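Local coordinates for Mll7089 protein (Mesorhizobium loti, PDB 2OZ8) that is of uncharacterised function but probably binds magnesium and may act as a hydro-lyase of the mandelate racemase group, at residues Y136-F149 with K165-R179. Residues are numbered along the deposited sequence; the frame is centred on the assembly and turned at random.
With SO4 (sulfate ion), chain D.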
loop_
_atom_site.group_PDB
_atom_site.type_symbol
_atom_site.label_atom_id
_atom_site.label_comp_id
_atom_site.label_asym_id
_atom_site.label_seq_id
_atom_site.Cartn_x
_atom_site.Cartn_y
_atom_site.Cartn_z
ATOM N N TYR A 136 36.824 5.081 -13.784
ATOM C CA TYR A 136 36.768 3.800 -14.445
ATOM C C TYR A 136 36.808 4.035 -15.932
ATOM O O TYR A 136 36.456 5.109 -16.393
ATOM C CB TYR A 136 35.549 2.970 -14.030
ATOM C CG TYR A 136 34.201 3.553 -14.360
ATOM C CD1 TYR A 136 33.590 3.248 -15.548
ATOM C CD2 TYR A 136 33.517 4.337 -13.460
ATOM C CE1 TYR A 136 32.330 3.715 -15.848
ATOM C CE2 TYR A 136 32.224 4.829 -13.735
ATOM C CZ TYR A 136 31.651 4.505 -14.942
ATOM O OH TYR A 136 30.421 4.955 -15.331
ATOM N N ALA A 137 37.289 3.044 -16.663
ATOM C CA ALA A 137 37.499 3.204 -18.077
ATOM C C ALA A 137 36.244 2.699 -18.773
ATOM O O ALA A 137 35.832 1.601 -18.521
ATOM C CB ALA A 137 38.720 2.400 -18.518
ATOM N N SER A 138 35.681 3.506 -19.657
ATOM C CA SER A 138 34.419 3.235 -20.288
ATOM C C SER A 138 34.561 3.349 -21.795
ATOM O O SER A 138 34.903 4.385 -22.329
ATOM C CB SER A 138 33.403 4.214 -19.745
ATOM O OG SER A 138 32.176 4.099 -20.392
ATOM N N GLY A 139 34.276 2.273 -22.485
ATOM C CA GLY A 139 34.637 2.136 -23.877
ATOM C C GLY A 139 33.639 2.711 -24.844
ATOM O O GLY A 139 34.038 3.120 -25.922
ATOM N N LEU A 140 32.356 2.784 -24.458
ATOM C CA LEU A 140 31.269 3.235 -25.380
ATOM C C LEU A 140 31.410 2.404 -26.664
ATOM O O LEU A 140 31.349 2.909 -27.793
ATOM C CB LEU A 140 31.352 4.768 -25.642
ATOM C CG LEU A 140 31.548 5.700 -24.418
ATOM C CD1 LEU A 140 31.687 7.180 -24.790
ATOM C CD2 LEU A 140 30.420 5.550 -23.338
ATOM N N ASP A 141 31.624 1.107 -26.435
ATOM C CA ASP A 141 32.320 0.188 -27.369
ATOM C C ASP A 141 31.400 -0.707 -28.096
ATOM O O ASP A 141 31.857 -1.666 -28.638
ATOM C CB ASP A 141 33.242 -0.762 -26.591
ATOM C CG ASP A 141 32.463 -1.555 -25.503
ATOM O OD1 ASP A 141 32.264 -0.955 -24.439
ATOM O OD2 ASP A 141 32.003 -2.716 -25.739
ATOM N N PHE A 142 30.116 -0.441 -28.104
ATOM C CA PHE A 142 29.191 -1.382 -28.699
ATOM C C PHE A 142 29.460 -1.605 -30.189
ATOM O O PHE A 142 29.180 -2.668 -30.735
ATOM C CB PHE A 142 27.758 -0.885 -28.501
ATOM C CG PHE A 142 26.714 -1.901 -28.820
ATOM C CD1 PHE A 142 26.365 -2.892 -27.860
ATOM C CD2 PHE A 142 26.099 -1.904 -30.068
ATOM C CE1 PHE A 142 25.383 -3.869 -28.130
ATOM C CE2 PHE A 142 25.104 -2.863 -30.375
ATOM C CZ PHE A 142 24.751 -3.870 -29.410
ATOM N N HIS A 143 30.004 -0.598 -30.864
ATOM C CA HIS A 143 30.132 -0.671 -32.319
ATOM C C HIS A 143 31.550 -0.967 -32.729
ATOM O O HIS A 143 31.818 -1.250 -33.899
ATOM C CB HIS A 143 29.622 0.606 -32.949
ATOM C CG HIS A 143 28.154 0.775 -32.789
ATOM N ND1 HIS A 143 27.248 -0.074 -33.377
ATOM C CD2 HIS A 143 27.428 1.668 -32.081
ATOM C CE1 HIS A 143 26.023 0.289 -33.045
ATOM N NE2 HIS A 143 26.105 1.347 -32.262
ATOM N N LEU A 144 32.444 -0.936 -31.745
ATOM C CA LEU A 144 33.856 -1.247 -31.940
ATOM C C LEU A 144 34.098 -2.670 -32.476
ATOM O O LEU A 144 33.473 -3.620 -31.998
ATOM C CB LEU A 144 34.602 -1.029 -30.619
ATOM C CG LEU A 144 35.634 0.106 -30.561
ATOM C CD1 LEU A 144 35.280 1.291 -31.460
ATOM C CD2 LEU A 144 35.905 0.576 -29.145
ATOM N N ASP A 145 35.003 -2.817 -33.447
ATOM C CA ASP A 145 35.453 -4.159 -33.842
ATOM C C ASP A 145 36.253 -4.773 -32.704
ATOM O O ASP A 145 36.852 -4.050 -31.905
ATOM C CB ASP A 145 36.241 -4.171 -35.179
ATOM C CG ASP A 145 37.556 -3.366 -35.125
ATOM O OD1 ASP A 145 38.635 -3.956 -34.844
ATOM O OD2 ASP A 145 37.530 -2.132 -35.377
ATOM N N ASP A 146 36.238 -6.105 -32.613
ATOM C CA ASP A 146 36.997 -6.828 -31.591
ATOM C C ASP A 146 38.429 -6.343 -31.419
ATOM O O ASP A 146 38.913 -6.251 -30.281
ATOM C CB ASP A 146 36.911 -8.348 -31.771
ATOM C CG ASP A 146 35.528 -8.903 -31.377
ATOM O OD1 ASP A 146 34.725 -8.127 -30.795
ATOM O OD2 ASP A 146 35.230 -10.111 -31.632
ATOM N N ASP A 147 39.087 -5.975 -32.517
ATOM C CA ASP A 147 40.443 -5.431 -32.412
ATOM C C ASP A 147 40.515 -4.081 -31.734
ATOM O O ASP A 147 41.398 -3.869 -30.902
ATOM C CB ASP A 147 41.190 -5.335 -33.754
ATOM C CG ASP A 147 42.575 -4.672 -33.585
ATOM O OD1 ASP A 147 43.472 -5.377 -33.059
ATOM O OD2 ASP A 147 42.767 -3.447 -33.899
ATOM N N ALA A 148 39.639 -3.156 -32.111
ATOM C CA ALA A 148 39.611 -1.824 -31.458
ATOM C C ALA A 148 39.278 -1.868 -29.947
ATOM O O ALA A 148 39.826 -1.092 -29.181
ATOM C CB ALA A 148 38.679 -0.903 -32.175
ATOM N N PHE A 149 38.387 -2.785 -29.552
ATOM C CA PHE A 149 37.994 -3.013 -28.178
ATOM C C PHE A 149 39.176 -3.441 -27.269
ATOM O O PHE A 149 39.441 -2.801 -26.245
ATOM C CB PHE A 149 36.829 -4.019 -28.205
ATOM C CG PHE A 149 36.328 -4.480 -26.860
ATOM C CD1 PHE A 149 35.203 -3.870 -26.270
ATOM C CD2 PHE A 149 36.887 -5.590 -26.238
ATOM C CE1 PHE A 149 34.670 -4.336 -25.024
ATOM C CE2 PHE A 149 36.396 -6.065 -25.023
ATOM C CZ PHE A 149 35.276 -5.440 -24.405
ATOM N N LYS A 165 34.102 -0.526 -17.947
ATOM C CA LYS A 165 32.696 -0.662 -18.318
ATOM C C LYS A 165 32.551 -0.869 -19.811
ATOM O O LYS A 165 33.111 -0.112 -20.604
ATOM C CB LYS A 165 31.882 0.555 -17.911
ATOM C CG LYS A 165 30.380 0.366 -18.086
ATOM C CD LYS A 165 29.663 1.667 -18.540
ATOM C CE LYS A 165 29.549 2.659 -17.443
ATOM N NZ LYS A 165 28.737 3.881 -17.713
ATOM N N ILE A 166 31.778 -1.891 -20.168
ATOM C CA ILE A 166 31.484 -2.220 -21.528
ATOM C C ILE A 166 30.000 -2.158 -21.783
ATOM O O ILE A 166 29.186 -2.240 -20.834
ATOM C CB ILE A 166 32.037 -3.610 -21.913
ATOM C CG1 ILE A 166 31.349 -4.707 -21.102
ATOM C CG2 ILE A 166 33.601 -3.601 -21.744
ATOM C CD1 ILE A 166 31.739 -6.118 -21.494
ATOM N N LYS A 167 29.665 -2.000 -23.064
ATOM C CA LYS A 167 28.287 -1.921 -23.536
ATOM C C LYS A 167 27.813 -3.257 -23.949
ATOM O O LYS A 167 28.512 -3.937 -24.666
ATOM C CB LYS A 167 28.165 -0.983 -24.737
ATOM C CG LYS A 167 28.619 0.427 -24.427
ATOM C CD LYS A 167 27.749 1.144 -23.441
ATOM C CE LYS A 167 28.122 2.613 -23.303
ATOM N NZ LYS A 167 27.443 3.265 -22.102
ATOM N N VAL A 168 26.613 -3.622 -23.519
ATOM C CA VAL A 168 26.035 -4.901 -23.905
ATOM C C VAL A 168 24.653 -4.650 -24.428
ATOM O O VAL A 168 24.292 -3.506 -24.651
ATOM C CB VAL A 168 26.026 -5.943 -22.732
ATOM C CG1 VAL A 168 27.483 -6.279 -22.306
ATOM C CG2 VAL A 168 25.208 -5.440 -21.567
ATOM N N GLY A 169 23.862 -5.711 -24.616
ATOM C CA GLY A 169 22.518 -5.554 -25.138
ATOM C C GLY A 169 22.363 -6.013 -26.563
ATOM O O GLY A 169 21.328 -5.736 -27.159
ATOM N N HIS A 170 23.376 -6.704 -27.114
ATOM C CA HIS A 170 23.228 -7.413 -28.398
ATOM C C HIS A 170 22.012 -8.307 -28.441
ATOM O O HIS A 170 21.720 -9.009 -27.454
ATOM C CB HIS A 170 24.480 -8.258 -28.743
ATOM C CG HIS A 170 25.595 -7.438 -29.277
ATOM N ND1 HIS A 170 25.665 -7.067 -30.604
ATOM C CD2 HIS A 170 26.600 -6.785 -28.644
ATOM C CE1 HIS A 170 26.683 -6.239 -30.766
ATOM N NE2 HIS A 170 27.273 -6.058 -29.596
ATOM N N ARG A 171 21.305 -8.264 -29.573
ATOM C CA ARG A 171 20.231 -9.205 -29.880
ATOM C C ARG A 171 20.651 -10.668 -29.640
ATOM O O ARG A 171 19.859 -11.483 -29.170
ATOM C CB ARG A 171 19.756 -9.034 -31.322
ATOM C CG ARG A 171 18.478 -8.191 -31.486
ATOM C CD ARG A 171 18.136 -7.872 -32.976
ATOM N NE ARG A 171 17.434 -8.973 -33.692
ATOM C CZ ARG A 171 18.026 -9.939 -34.420
ATOM N NH1 ARG A 171 19.356 -9.997 -34.561
ATOM N NH2 ARG A 171 17.276 -10.869 -35.011
ATOM N N ASP A 172 21.899 -10.982 -29.969
ATOM C CA ASP A 172 22.463 -12.289 -29.722
ATOM C C ASP A 172 23.260 -12.191 -28.421
ATOM O O ASP A 172 24.305 -11.551 -28.354
ATOM C CB ASP A 172 23.283 -12.759 -30.953
ATOM C CG ASP A 172 24.153 -14.002 -30.679
ATOM O OD1 ASP A 172 23.659 -15.072 -30.238
ATOM O OD2 ASP A 172 25.359 -13.924 -30.951
ATOM N N PHE A 173 22.722 -12.807 -27.367
ATOM C CA PHE A 173 23.355 -12.785 -26.054
ATOM C C PHE A 173 24.774 -13.301 -26.095
ATOM O O PHE A 173 25.608 -12.853 -25.329
ATOM C CB PHE A 173 22.516 -13.533 -25.014
ATOM C CG PHE A 173 23.027 -13.401 -23.624
ATOM C CD1 PHE A 173 23.363 -12.150 -23.110
ATOM C CD2 PHE A 173 23.171 -14.518 -22.818
ATOM C CE1 PHE A 173 23.842 -12.018 -21.830
ATOM C CE2 PHE A 173 23.660 -14.388 -21.498
ATOM C CZ PHE A 173 23.981 -13.146 -21.011
ATOM N N ASP A 174 25.079 -14.204 -27.018
ATOM C CA ASP A 174 26.450 -14.701 -27.156
ATOM C C ASP A 174 27.482 -13.617 -27.468
ATOM O O ASP A 174 28.593 -13.706 -27.009
ATOM C CB ASP A 174 26.519 -15.887 -28.133
ATOM C CG ASP A 174 26.243 -17.211 -27.449
ATOM O OD1 ASP A 174 26.949 -17.537 -26.460
ATOM O OD2 ASP A 174 25.314 -17.933 -27.870
ATOM N N ARG A 175 27.100 -12.578 -28.208
ATOM C CA ARG A 175 27.965 -11.413 -28.462
ATOM C C ARG A 175 28.360 -10.630 -27.168
ATOM O O ARG A 175 29.546 -10.285 -26.978
ATOM C CB ARG A 175 27.347 -10.533 -29.553
ATOM C CG ARG A 175 28.266 -9.409 -30.108
ATOM C CD ARG A 175 28.025 -9.061 -31.644
ATOM N NE ARG A 175 28.341 -10.142 -32.595
ATOM C CZ ARG A 175 27.489 -10.655 -33.499
ATOM N NH1 ARG A 175 26.247 -10.178 -33.615
ATOM N NH2 ARG A 175 27.886 -11.651 -34.298
ATOM N N ASP A 176 27.391 -10.399 -26.265
ATOM C CA ASP A 176 27.657 -9.897 -24.905
ATOM C C ASP A 176 28.565 -10.830 -24.121
ATOM O O ASP A 176 29.487 -10.376 -23.416
ATOM C CB ASP A 176 26.379 -9.755 -24.086
ATOM C CG ASP A 176 25.390 -8.774 -24.685
ATOM O OD1 ASP A 176 25.714 -8.066 -25.643
ATOM O OD2 ASP A 176 24.269 -8.688 -24.171
ATOM N N LEU A 177 28.321 -12.135 -24.194
ATOM C CA LEU A 177 29.238 -13.008 -23.450
ATOM C C LEU A 177 30.641 -13.003 -24.016
ATOM O O LEU A 177 31.630 -13.069 -23.279
ATOM C CB LEU A 177 28.706 -14.424 -23.315
ATOM C CG LEU A 177 27.541 -14.620 -22.358
ATOM C CD1 LEU A 177 26.952 -16.020 -22.586
ATOM C CD2 LEU A 177 28.001 -14.417 -20.907
ATOM N N ARG A 178 30.732 -12.890 -25.330
ATOM C CA ARG A 178 32.010 -12.817 -25.969
ATOM C C ARG A 178 32.770 -11.562 -25.601
ATOM O O ARG A 178 33.978 -11.641 -25.332
ATOM C CB ARG A 178 31.822 -12.860 -27.469
ATOM C CG ARG A 178 32.912 -13.619 -28.235
ATOM C CD ARG A 178 32.200 -14.433 -29.361
ATOM N NE ARG A 178 31.495 -13.536 -30.288
ATOM C CZ ARG A 178 32.072 -12.493 -30.902
ATOM N NH1 ARG A 178 33.379 -12.201 -30.655
ATOM N NH2 ARG A 178 31.343 -11.736 -31.752
ATOM N N ARG A 179 32.090 -10.406 -25.608
ATOM C CA ARG A 179 32.739 -9.149 -25.178
ATOM C C ARG A 179 33.307 -9.227 -23.752
ATOM O O ARG A 179 34.382 -8.716 -23.513
ATOM C CB ARG A 179 31.811 -7.926 -25.307
ATOM C CG ARG A 179 31.471 -7.551 -26.734
ATOM C CD ARG A 179 32.735 -7.201 -27.581
ATOM N NE ARG A 179 32.880 -5.761 -27.809
ATOM C CZ ARG A 179 33.190 -5.179 -28.964
ATOM N NH1 ARG A 179 33.442 -5.890 -30.053
ATOM N NH2 ARG A 179 33.281 -3.855 -29.003
HETATM S S SO4 D . 22.515 -5.939 -32.320
HETATM O O1 SO4 D . 22.306 -4.510 -32.005
HETATM O O2 SO4 D . 21.711 -6.642 -31.314
HETATM O O3 SO4 D . 22.044 -6.356 -33.654
HETATM O O4 SO4 D . 23.956 -6.259 -32.274
HETATM O O HOH W 1 31.321 2.194 -21.781
#
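Arg-179 folds back at chi2 (-60°) and chi3, and this lays its CD and NE over one face of the Phe-149 ring. The Phe-149 ring is placed for this by a CG anti to the backbone N (chi1 176°). Arg-179 CD makes a CH-pi contact, 4.3 Å from the centroid of the Phe-149 ring. The guanidinium then grips Leu-144 O end-on. Arg-179 NH1 and NH2 both donate to Leu-144 O from the same face of the carbonyl, NH1 at 3.0 Å. Arg-179 NH1 also meets Asp-146 OD1 in a salt bridge of 2.7 Å. Asp-146 OD2 uses its syn lone pair for Arg-178 NH1 at 3.0 Å. Asp-146 is thus shared by two arginines. Shortened to an alanine, Arg-179 would probably leave Leu-144 O without its two donors, Asp-146 OD1 without its salt-bridge partner and Phe-149 without this cover over one face.

Asp-141 OD1 accepts from Lys-167 N at 3.1 Å and ties the loop to the end of strand 163-167. Further along, Phe-142 and His-170 form an offset stack, centroids 3.9 Å apart and planes at 15°. Arg-175 CG covers the opposite face of the His-170 ring. Lys-165 N to Ala-137 O (2.8 Å) pairs the parallel strands; Gly-139 N, just past the strand end, continues the pattern to Lys-165 O. Lys-165 NZ bonds weakly to Tyr-136 OH, and forms salt bridges with Glu-224 and Glu-317. Lys-167 NZ pairs with Asp-196. Asp-196 and Glu-224 match metal-binding acids of the family. Lys-165 and Lys-167 form a Lys-X-Lys motif ending the second TIM-barrel strand, as in the mandelate racemase group.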